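Local coordinates for protein prenylcyclase (Actinoplanes teichomyceticus, PDB 6IJ1) that probably acts on prenyl substrates as a terpenoid cyclase or prenyltransferase, at residues Y132-A137 / G152-H157; P191-I196 / R292-W297; L200-A205 / L253-Q258. All coordinates share one frame; numbering follows the deposited sequence.

Interaction 1. Residues Y132-A137 / G152-H157; sequences YVPDLA and GWCGGH
A type I beta turn, Gly152 to Gly155, carries Trp153 and Cys154 at its two corners and sets both against Tyr132, just ahead of helix 134-141. The turn belongs to the loop between that helix and helix 158-164, and His157 is the N-cap of the latter. Backbone attraction is slight: Tyr132 N gives a weak hydrogen bond to Trp153 O at 3.4 Å, and Cys154 CA makes a CA-H...O contact with Tyr132 O. Most of the contact is therefore side-chain packing. Tyr132 CG stands anti to its carbonyl carbon and beside its backbone N (chi1 -61°). The phenol ring and the Trp153 indole lie side by side, pointing the same way. Their planes are 21° from parallel but slid apart, so overlap is small, and the closest approach of the two side chains is Tyr132 CE2 to Trp153 CE3 at 3.6 Å. Trp153 O lies in the plane of the phenol ring at its edge. An alanine in place of Tyr132 would probably leave CE3 of Trp153 without this neighbour and open a gap beside the indole, whose NE1 is held by Val294 O. On the other corner, Cys154 SG rests 3.9 Å from Pro134 CD. The turn is closed at Gly152 O, which accepts both Gly155 N and His157 NE2, the latter at 2.8 Å and in the imidazole plane.

Interaction 2. Residues P191-I196 / R292-W297; sequences PAYWWI and RMVLPW
Arg292 reads three successive carbonyls, those of Ala192, Tyr193 and Trp194, and so ties the loop before helix 198-209 to the end of strand 291-292, an outermost strand of a small three-stranded mixed sheet. Its NE meets Tyr193 O at 2.9 Å in a nearly straight bond (169°), and NH2 reaches Ala192 O at 2.8 Å; both acceptors lie near the guanidinium plane. The backbone adds Arg292 N to Trp194 O, also 2.8 Å. The side chain starts with CG between the backbone N and the carbonyl carbon (chi1 58°) and then runs extended to NE, which is thereby brought to Tyr193 O. A fourth carbonyl, Trp195 O, lies over one face of the group, and NH2 also forms a salt bridge with Asp302, so carbonyl oxygens and one carboxylate share the buried charge.

Beyond Arg292 the chain folds into an inverse gamma turn centred on Met293, which brings Val294 back onto the aromatic loop. Val294 CG2 makes a CH-pi contact over one face of the Tyr193 ring, 3.9 Å from its centroid, while CG1 touches CZ at 3.5 Å. The Tyr193 hydroxyl is bonded to Glu298 O, which fixes the far end of that ring. Trp194, whose NE1 is bonded to Thr131 OG1, has Tyr193 CD2 over its ring. Met293 approaches the same indole in an oblique Met-aromatic contact, its SD 5.2 Å from the six-membered ring centroid and its CE 4.1 Å from Trp194 CZ3.

Interaction 3. Residues L200-A205 / L253-Q258; sequences LSTALA and LRAVAQ
Ala203 and Ala255 face each other where helix 198-209 packs on helix 246-256, a close helix-helix contact at two alanines in what is probably the alpha/alpha toroid of the terpenoid cyclases and protein prenyltransferases. The apolar contacts show what small side chains allow. The CA atoms of Ala203 and Ala255 come to 4.5 Å, and the methyl CB of Ala255 lies 4.2 Å from Ala203 CA, practically on the opposing backbone. Ala203 CB in turn meets Arg254 CB, also at 4.2 Å. Thr202 widens the patch: with CG2 anti to its backbone N, its methyl stands 4.1 Å from Ala255 CB, while OG1 turns to Pro198 O and to Trp190 N. Ala226 of helix 216-229 also packs on Ala255.

The two segments exchange no hydrogen bond with each other; each backbone is bonded along its own helix, as in Leu204 N to Leu200 O at 3.1 Å. The polar side of the contact belongs to Arg254. Its NH2 forms a salt bridge with Glu207 OE1, further along the helix of Leu204, and the Arg254 side chain also touches Thr332, Gln335 and Ala336 of helix 327-341. Its chain bends at chi3 (63°), which sets NE. Against Leu204 there is packing alone, the two side chains passing at an oblique angle, with Arg254 NH2 3.8 Å from Leu204 CD2.

Overall arrangement
The three contacts form a row, with interaction 2 in the middle. Its centre is about 13 Å from that of interaction 1 and about 19 Å from that of interaction 3, whereas interactions 1 and 3 stay about 8 Å apart at their nearest atoms. Trp153 NE1 to Val294 O, 2.7 Å, and the stack of His157 on Tyr193 join 132-137/152-157 to 191-196/292-297. On the other flank Trp195 CD1 packs on Leu200 CD1 at 3.4 Å. An imidazole, probably from the crystallisation liquor, lies about 4 Å from the side chain of Tyr193, and an imidazole lies likewise about 4 Å from that of Leu204; such molecules often mark pockets.

Interaction 1. Residues Y132-A137 / G152-H157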
loop_
_atom_site.group_PDB
_atom_site.type_symbol
_atom_site.label_atom_id
_atom_site.label_comp_id
_atom_site.label_asym_id
_atom_site.label_seq_id
_atom_site.Cartn_x
_atom_site.Cartn_y
_atom_site.Cartn_z
ATOM N N TYR A 132 4.039 -13.456 -4.753
ATOM C CA TYR A 132 3.610 -14.537 -5.615
ATOM C C TYR A 132 4.121 -15.865 -5.056
ATOM O O TYR A 132 5.091 -15.918 -4.304
ATOM C CB TYR A 132 4.204 -14.360 -7.053
ATOM C CG TYR A 132 3.785 -13.084 -7.742
ATOM C CD1 TYR A 132 2.564 -12.974 -8.376
ATOM C CD2 TYR A 132 4.681 -11.986 -7.764
ATOM C CE1 TYR A 132 2.244 -11.777 -8.998
ATOM C CE2 TYR A 132 4.341 -10.811 -8.420
ATOM C CZ TYR A 132 3.129 -10.748 -9.018
ATOM O OH TYR A 132 2.879 -9.521 -9.631
ATOM N N VAL A 133 3.502 -16.957 -5.554
ATOM C CA VAL A 133 3.968 -18.313 -5.272
ATOM C C VAL A 133 4.272 -18.952 -6.609
ATOM O O VAL A 133 3.552 -18.693 -7.576
ATOM C CB VAL A 133 2.921 -19.161 -4.516
ATOM C CG1 VAL A 133 2.732 -18.612 -3.125
ATOM C CG2 VAL A 133 1.629 -19.159 -5.227
ATOM N N PRO A 134 5.286 -19.806 -6.683
ATOM C CA PRO A 134 5.665 -20.347 -8.002
ATOM C C PRO A 134 4.557 -21.170 -8.639
ATOM O O PRO A 134 4.298 -21.037 -9.837
ATOM C CB PRO A 134 6.898 -21.201 -7.683
ATOM C CG PRO A 134 7.423 -20.672 -6.424
ATOM C CD PRO A 134 6.258 -20.131 -5.643
ATOM N N ASP A 135 3.876 -22.022 -7.862
ATOM C CA ASP A 135 2.918 -22.912 -8.517
ATOM C C ASP A 135 1.730 -22.135 -9.056
ATOM O O ASP A 135 1.320 -22.355 -10.200
ATOM C CB ASP A 135 2.460 -24.025 -7.574
ATOM C CG ASP A 135 2.257 -23.542 -6.169
ATOM O OD1 ASP A 135 2.611 -22.377 -5.887
ATOM O OD2 ASP A 135 1.758 -24.337 -5.346
ATOM N N LEU A 136 1.190 -21.181 -8.270
ATOM C CA LEU A 136 0.039 -20.402 -8.730
ATOM C C LEU A 136 0.382 -19.405 -9.837
ATOM O O LEU A 136 -0.512 -19.071 -10.626
ATOM C CB LEU A 136 -0.622 -19.651 -7.566
ATOM C CG LEU A 136 -1.373 -20.520 -6.536
ATOM C CD1 LEU A 136 -1.907 -19.677 -5.342
ATOM C CD2 LEU A 136 -2.515 -21.297 -7.184
ATOM N N ALA A 137 1.635 -18.924 -9.926
ATOM C CA ALA A 137 2.019 -17.932 -10.917
ATOM C C ALA A 137 2.652 -18.569 -12.124
ATOM O O ALA A 137 3.037 -17.845 -13.049
ATOM C CB ALA A 137 3.021 -16.924 -10.343
ATOM N N GLY A 152 13.112 -13.769 -6.917
ATOM C CA GLY A 152 12.920 -12.509 -6.198
ATOM C C GLY A 152 11.446 -12.280 -5.910
ATOM O O GLY A 152 11.064 -11.920 -4.784
ATOM N N TRP A 153 10.600 -12.476 -6.930
ATOM C CA TRP A 153 9.168 -12.229 -6.849
ATOM C C TRP A 153 8.459 -13.221 -5.945
ATOM O O TRP A 153 7.349 -12.922 -5.467
ATOM C CB TRP A 153 8.541 -12.241 -8.255
ATOM C CG TRP A 153 8.797 -10.988 -9.023
ATOM C CD1 TRP A 153 9.732 -10.039 -8.750
ATOM C CD2 TRP A 153 8.087 -10.572 -10.156
ATOM N NE1 TRP A 153 9.628 -9.012 -9.701
ATOM C CE2 TRP A 153 8.631 -9.316 -10.558
ATOM C CE3 TRP A 153 7.006 -11.100 -10.859
ATOM C CZ2 TRP A 153 8.127 -8.599 -11.646
ATOM C CZ3 TRP A 153 6.501 -10.376 -11.957
ATOM C CH2 TRP A 153 7.082 -9.146 -12.330
ATOM N N CYS A 154 9.076 -14.372 -5.684
ATOM C CA CYS A 154 8.457 -15.391 -4.841
ATOM C C CYS A 154 9.088 -15.459 -3.479
ATOM O O CYS A 154 8.694 -16.328 -2.684
ATOM C CB CYS A 154 8.539 -16.758 -5.549
ATOM S SG CYS A 154 7.592 -16.774 -7.059
ATOM N N GLY A 155 10.006 -14.512 -3.139
ATOM C CA GLY A 155 10.576 -14.409 -1.817
ATOM C C GLY A 155 9.705 -13.575 -0.902
ATOM O O GLY A 155 8.753 -12.942 -1.365
ATOM N N GLY A 156 10.056 -13.604 0.373
ATOM C CA GLY A 156 9.314 -12.819 1.359
ATOM C C GLY A 156 9.524 -11.334 1.111
ATOM O O GLY A 156 10.647 -10.867 0.946
ATOM N N HIS A 157 8.427 -10.575 1.194
ATOM C CA HIS A 157 8.477 -9.134 0.891
ATOM C C HIS A 157 7.954 -8.392 2.113
ATOM O O HIS A 157 6.789 -8.574 2.514
ATOM C CB HIS A 157 7.615 -8.856 -0.300
ATOM C CG HIS A 157 8.161 -9.508 -1.543
ATOM N ND1 HIS A 157 7.369 -9.970 -2.556
ATOM C CD2 HIS A 157 9.443 -9.698 -1.940
ATOM C CE1 HIS A 157 8.135 -10.500 -3.513
ATOM N NE2 HIS A 157 9.402 -10.362 -3.158
#

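Interaction 2. Residues P191-I196 / R292-W297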
loop_
_atom_site.group_PDB
_atom_site.type_symbol
_atom_site.label_atom_id
_atom_site.label_comp_id
_atom_site.label_asym_id
_atom_site.label_seq_id
_atom_site.Cartn_x
_atom_site.Cartn_y
_atom_site.Cartn_z
ATOM N N PRO A 191 12.106 -1.977 5.645
ATOM C CA PRO A 191 12.379 -1.843 4.223
ATOM C C PRO A 191 11.184 -2.314 3.397
ATOM O O PRO A 191 10.301 -3.003 3.885
ATOM C CB PRO A 191 13.572 -2.785 4.054
ATOM C CG PRO A 191 13.235 -3.900 4.975
ATOM C CD PRO A 191 12.725 -3.201 6.217
ATOM N N ALA A 192 11.173 -1.927 2.116
ATOM C CA ALA A 192 10.117 -2.296 1.181
ATOM C C ALA A 192 10.773 -3.008 0.005
ATOM O O ALA A 192 11.914 -2.706 -0.347
ATOM C CB ALA A 192 9.363 -1.073 0.642
ATOM N N TYR A 193 10.042 -3.937 -0.610
ATOM C CA TYR A 193 10.515 -4.541 -1.844
ATOM C C TYR A 193 10.058 -3.744 -3.045
ATOM O O TYR A 193 10.898 -3.326 -3.862
ATOM C CB TYR A 193 9.994 -5.980 -1.926
ATOM C CG TYR A 193 10.551 -6.797 -3.096
ATOM C CD1 TYR A 193 11.862 -7.347 -3.046
ATOM C CD2 TYR A 193 9.758 -7.047 -4.233
ATOM C CE1 TYR A 193 12.314 -8.146 -4.122
ATOM C CE2 TYR A 193 10.225 -7.864 -5.290
ATOM C CZ TYR A 193 11.516 -8.384 -5.199
ATOM O OH TYR A 193 11.917 -9.166 -6.268
ATOM N N TRP A 194 8.761 -3.460 -3.148
ATOM C CA TRP A 194 8.197 -2.839 -4.332
ATOM C C TRP A 194 8.220 -1.316 -4.313
ATOM O O TRP A 194 7.697 -0.728 -5.266
ATOM C CB TRP A 194 6.735 -3.296 -4.564
ATOM C CG TRP A 194 6.585 -4.803 -4.731
ATOM C CD1 TRP A 194 6.072 -5.671 -3.837
ATOM C CD2 TRP A 194 6.899 -5.561 -5.911
ATOM N NE1 TRP A 194 6.051 -6.959 -4.370
ATOM C CE2 TRP A 194 6.570 -6.903 -5.644
ATOM C CE3 TRP A 194 7.424 -5.221 -7.157
ATOM C CZ2 TRP A 194 6.741 -7.919 -6.563
ATOM C CZ3 TRP A 194 7.600 -6.237 -8.091
ATOM C CH2 TRP A 194 7.274 -7.567 -7.784
ATOM N N TRP A 195 8.674 -0.682 -3.240
ATOM C CA TRP A 195 8.496 0.766 -3.106
ATOM C C TRP A 195 9.831 1.420 -2.844
ATOM O O TRP A 195 10.665 0.904 -2.104
ATOM C CB TRP A 195 7.519 1.116 -1.953
ATOM C CG TRP A 195 6.190 0.489 -2.225
ATOM C CD1 TRP A 195 5.745 -0.745 -1.775
ATOM C CD2 TRP A 195 5.092 1.055 -2.981
ATOM N NE1 TRP A 195 4.457 -0.982 -2.247
ATOM C CE2 TRP A 195 4.030 0.113 -2.974
ATOM C CE3 TRP A 195 4.910 2.259 -3.694
ATOM C CZ2 TRP A 195 2.834 0.332 -3.662
ATOM C CZ3 TRP A 195 3.710 2.477 -4.352
ATOM C CH2 TRP A 195 2.677 1.536 -4.340
ATOM N N ILE A 196 10.021 2.596 -3.471
ATOM C CA ILE A 196 11.217 3.407 -3.260
ATOM C C ILE A 196 11.280 3.959 -1.831
ATOM O O ILE A 196 12.362 4.098 -1.270
ATOM C CB ILE A 196 11.181 4.559 -4.291
ATOM C CG1 ILE A 196 11.457 3.975 -5.676
ATOM C CG2 ILE A 196 12.150 5.652 -3.897
ATOM C CD1 ILE A 196 12.885 3.477 -5.844
ATOM N N ARG A 292 8.753 0.503 -7.514
ATOM C CA ARG A 292 9.854 -0.048 -8.313
ATOM C C ARG A 292 9.500 -1.471 -8.716
ATOM O O ARG A 292 9.265 -2.334 -7.845
ATOM C CB ARG A 292 11.179 0.037 -7.576
ATOM C CG ARG A 292 11.242 -0.655 -6.228
ATOM C CD ARG A 292 12.574 -0.369 -5.525
ATOM N NE ARG A 292 12.669 -1.063 -4.252
ATOM C CZ ARG A 292 13.604 -0.830 -3.349
ATOM N NH1 ARG A 292 14.606 0.051 -3.600
ATOM N NH2 ARG A 292 13.587 -1.451 -2.174
ATOM N N MET A 293 9.412 -1.695 -10.023
ATOM C CA MET A 293 9.114 -3.036 -10.539
ATOM C C MET A 293 10.413 -3.848 -10.519
ATOM O O MET A 293 11.167 -3.929 -11.505
ATOM C CB MET A 293 8.508 -2.951 -11.948
ATOM C CG MET A 293 7.071 -2.530 -12.008
ATOM S SD MET A 293 6.032 -3.675 -11.065
ATOM C CE MET A 293 6.463 -5.195 -11.869
ATOM N N VAL A 294 10.703 -4.420 -9.344
ATOM C CA VAL A 294 11.940 -5.169 -9.161
ATOM C C VAL A 294 12.029 -6.268 -10.207
ATOM O O VAL A 294 11.040 -6.897 -10.591
ATOM C CB VAL A 294 11.952 -5.800 -7.754
ATOM C CG1 VAL A 294 13.347 -6.440 -7.434
ATOM C CG2 VAL A 294 11.700 -4.726 -6.676
ATOM N N LEU A 295 13.252 -6.522 -10.654
ATOM C CA LEU A 295 13.391 -7.577 -11.640
ATOM C C LEU A 295 13.085 -8.915 -10.979
ATOM O O LEU A 295 13.427 -9.105 -9.827
ATOM C CB LEU A 295 14.804 -7.587 -12.237
ATOM C CG LEU A 295 15.040 -6.342 -13.141
ATOM C CD1 LEU A 295 16.540 -6.136 -13.267
ATOM C CD2 LEU A 295 14.285 -6.407 -14.448
ATOM N N PRO A 296 12.505 -9.859 -11.724
ATOM C CA PRO A 296 11.999 -11.110 -11.108
ATOM C C PRO A 296 13.033 -11.925 -10.356
ATOM O O PRO A 296 12.679 -12.627 -9.387
ATOM C CB PRO A 296 11.470 -11.890 -12.307
ATOM C CG PRO A 296 10.968 -10.784 -13.224
ATOM C CD PRO A 296 11.916 -9.635 -13.047
ATOM N N TRP A 297 14.301 -11.857 -10.754
ATOM C CA TRP A 297 15.349 -12.629 -10.124
ATOM C C TRP A 297 16.083 -11.835 -9.087
ATOM O O TRP A 297 16.996 -12.358 -8.436
ATOM C CB TRP A 297 16.327 -13.100 -11.241
ATOM C CG TRP A 297 16.829 -11.952 -12.144
ATOM C CD1 TRP A 297 17.954 -11.214 -11.968
ATOM C CD2 TRP A 297 16.192 -11.440 -13.301
ATOM N NE1 TRP A 297 18.069 -10.235 -12.979
ATOM C CE2 TRP A 297 16.980 -10.365 -13.788
ATOM C CE3 TRP A 297 15.008 -11.744 -13.963
ATOM C CZ2 TRP A 297 16.621 -9.623 -14.930
ATOM C CZ3 TRP A 297 14.658 -11.000 -15.107
ATOM C CH2 TRP A 297 15.479 -9.956 -15.564
#

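Interaction 3. Residues L200-A205 / L253-Q258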
loop_
_atom_site.group_PDB
_atom_site.type_symbol
_atom_site.label_atom_id
_atom_site.label_comp_id
_atom_site.label_asym_id
_atom_site.label_seq_id
_atom_site.Cartn_x
_atom_site.Cartn_y
_atom_site.Cartn_z
ATOM N N LEU A 200 6.551 3.722 3.218
ATOM C CA LEU A 200 5.379 2.920 2.917
ATOM C C LEU A 200 5.351 1.664 3.761
ATOM O O LEU A 200 4.342 1.434 4.454
ATOM C CB LEU A 200 5.371 2.628 1.408
ATOM C CG LEU A 200 4.275 1.731 0.831
ATOM C CD1 LEU A 200 4.401 0.154 1.204
ATOM C CD2 LEU A 200 2.896 2.260 1.163
ATOM N N SER A 201 6.433 0.866 3.750
ATOM C CA SER A 201 6.428 -0.357 4.564
ATOM C C SER A 201 6.303 -0.013 6.035
ATOM O O SER A 201 5.610 -0.694 6.790
ATOM C CB SER A 201 7.705 -1.150 4.286
ATOM O OG SER A 201 8.829 -0.221 4.137
ATOM N N THR A 202 6.934 1.097 6.450
ATOM C CA THR A 202 6.916 1.452 7.878
ATOM C C THR A 202 5.526 1.838 8.341
ATOM O O THR A 202 5.058 1.402 9.438
ATOM C CB THR A 202 7.946 2.577 8.142
ATOM O OG1 THR A 202 9.216 2.084 7.734
ATOM C CG2 THR A 202 7.993 2.975 9.635
ATOM N N ALA A 203 4.836 2.697 7.572
ATOM C CA ALA A 203 3.494 3.116 7.964
ATOM C C ALA A 203 2.520 1.949 7.978
ATOM O O ALA A 203 1.725 1.821 8.907
ATOM C CB ALA A 203 2.969 4.216 7.007
ATOM N N LEU A 204 2.576 1.085 6.957
ATOM C CA LEU A 204 1.640 -0.048 6.962
ATOM C C LEU A 204 1.952 -0.987 8.109
ATOM O O LEU A 204 1.019 -1.483 8.743
ATOM C CB LEU A 204 1.713 -0.786 5.619
ATOM C CG LEU A 204 1.361 0.078 4.390
ATOM C CD1 LEU A 204 1.229 -0.901 3.187
ATOM C CD2 LEU A 204 0.130 0.931 4.551
ATOM N N ALA A 205 3.247 -1.204 8.384
ATOM C CA ALA A 205 3.628 -2.103 9.474
ATOM C C ALA A 205 3.078 -1.603 10.806
ATOM O O ALA A 205 2.440 -2.352 11.565
ATOM C CB ALA A 205 5.132 -2.223 9.556
ATOM N N LEU A 253 3.761 10.814 8.366
ATOM C CA LEU A 253 2.765 11.278 9.338
ATOM C C LEU A 253 2.085 10.086 10.009
ATOM O O LEU A 253 1.957 10.028 11.251
ATOM C CB LEU A 253 1.758 12.179 8.592
ATOM C CG LEU A 253 0.710 12.923 9.401
ATOM C CD1 LEU A 253 0.072 13.994 8.500
ATOM C CD2 LEU A 253 -0.410 11.974 9.924
ATOM N N ARG A 254 1.649 9.125 9.193
ATOM C CA ARG A 254 0.897 7.980 9.719
ATOM C C ARG A 254 1.756 7.114 10.617
ATOM O O ARG A 254 1.230 6.639 11.648
ATOM C CB ARG A 254 0.392 7.178 8.528
ATOM C CG ARG A 254 -0.804 7.829 7.892
ATOM C CD ARG A 254 -1.124 7.297 6.486
ATOM N NE ARG A 254 -1.477 5.870 6.585
ATOM C CZ ARG A 254 -1.749 5.133 5.523
ATOM N NH1 ARG A 254 -1.709 5.688 4.300
ATOM N NH2 ARG A 254 -2.033 3.849 5.701
ATOM N N ALA A 255 3.060 7.000 10.346
ATOM C CA ALA A 255 3.949 6.228 11.217
ATOM C C ALA A 255 4.156 6.961 12.551
ATOM O O ALA A 255 4.181 6.326 13.636
ATOM C CB ALA A 255 5.266 5.941 10.499
ATOM N N VAL A 256 4.276 8.289 12.507
ATOM C CA VAL A 256 4.439 9.027 13.766
ATOM C C VAL A 256 3.232 8.806 14.647
ATOM O O VAL A 256 3.356 8.704 15.884
ATOM C CB VAL A 256 4.633 10.517 13.455
ATOM C CG1 VAL A 256 4.672 11.297 14.811
ATOM C CG2 VAL A 256 5.929 10.745 12.789
ATOM N N ALA A 257 2.042 8.789 14.051
ATOM C CA ALA A 257 0.792 8.695 14.787
ATOM C C ALA A 257 0.652 7.360 15.517
ATOM O O ALA A 257 -0.250 7.261 16.376
ATOM C CB ALA A 257 -0.388 8.934 13.844
ATOM N N GLN A 258 1.557 6.396 15.294
ATOM C CA GLN A 258 1.511 5.155 16.079
ATOM C C GLN A 258 2.483 5.122 17.236
ATOM O O GLN A 258 2.640 4.070 17.879
ATOM C CB GLN A 258 1.690 3.930 15.168
ATOM C CG GLN A 258 0.501 3.729 14.181
ATOM C CD GLN A 258 -0.923 3.629 14.741
ATOM O OE1 GLN A 258 -1.125 3.095 15.793
ATOM N NE2 GLN A 258 -1.899 4.154 14.004
#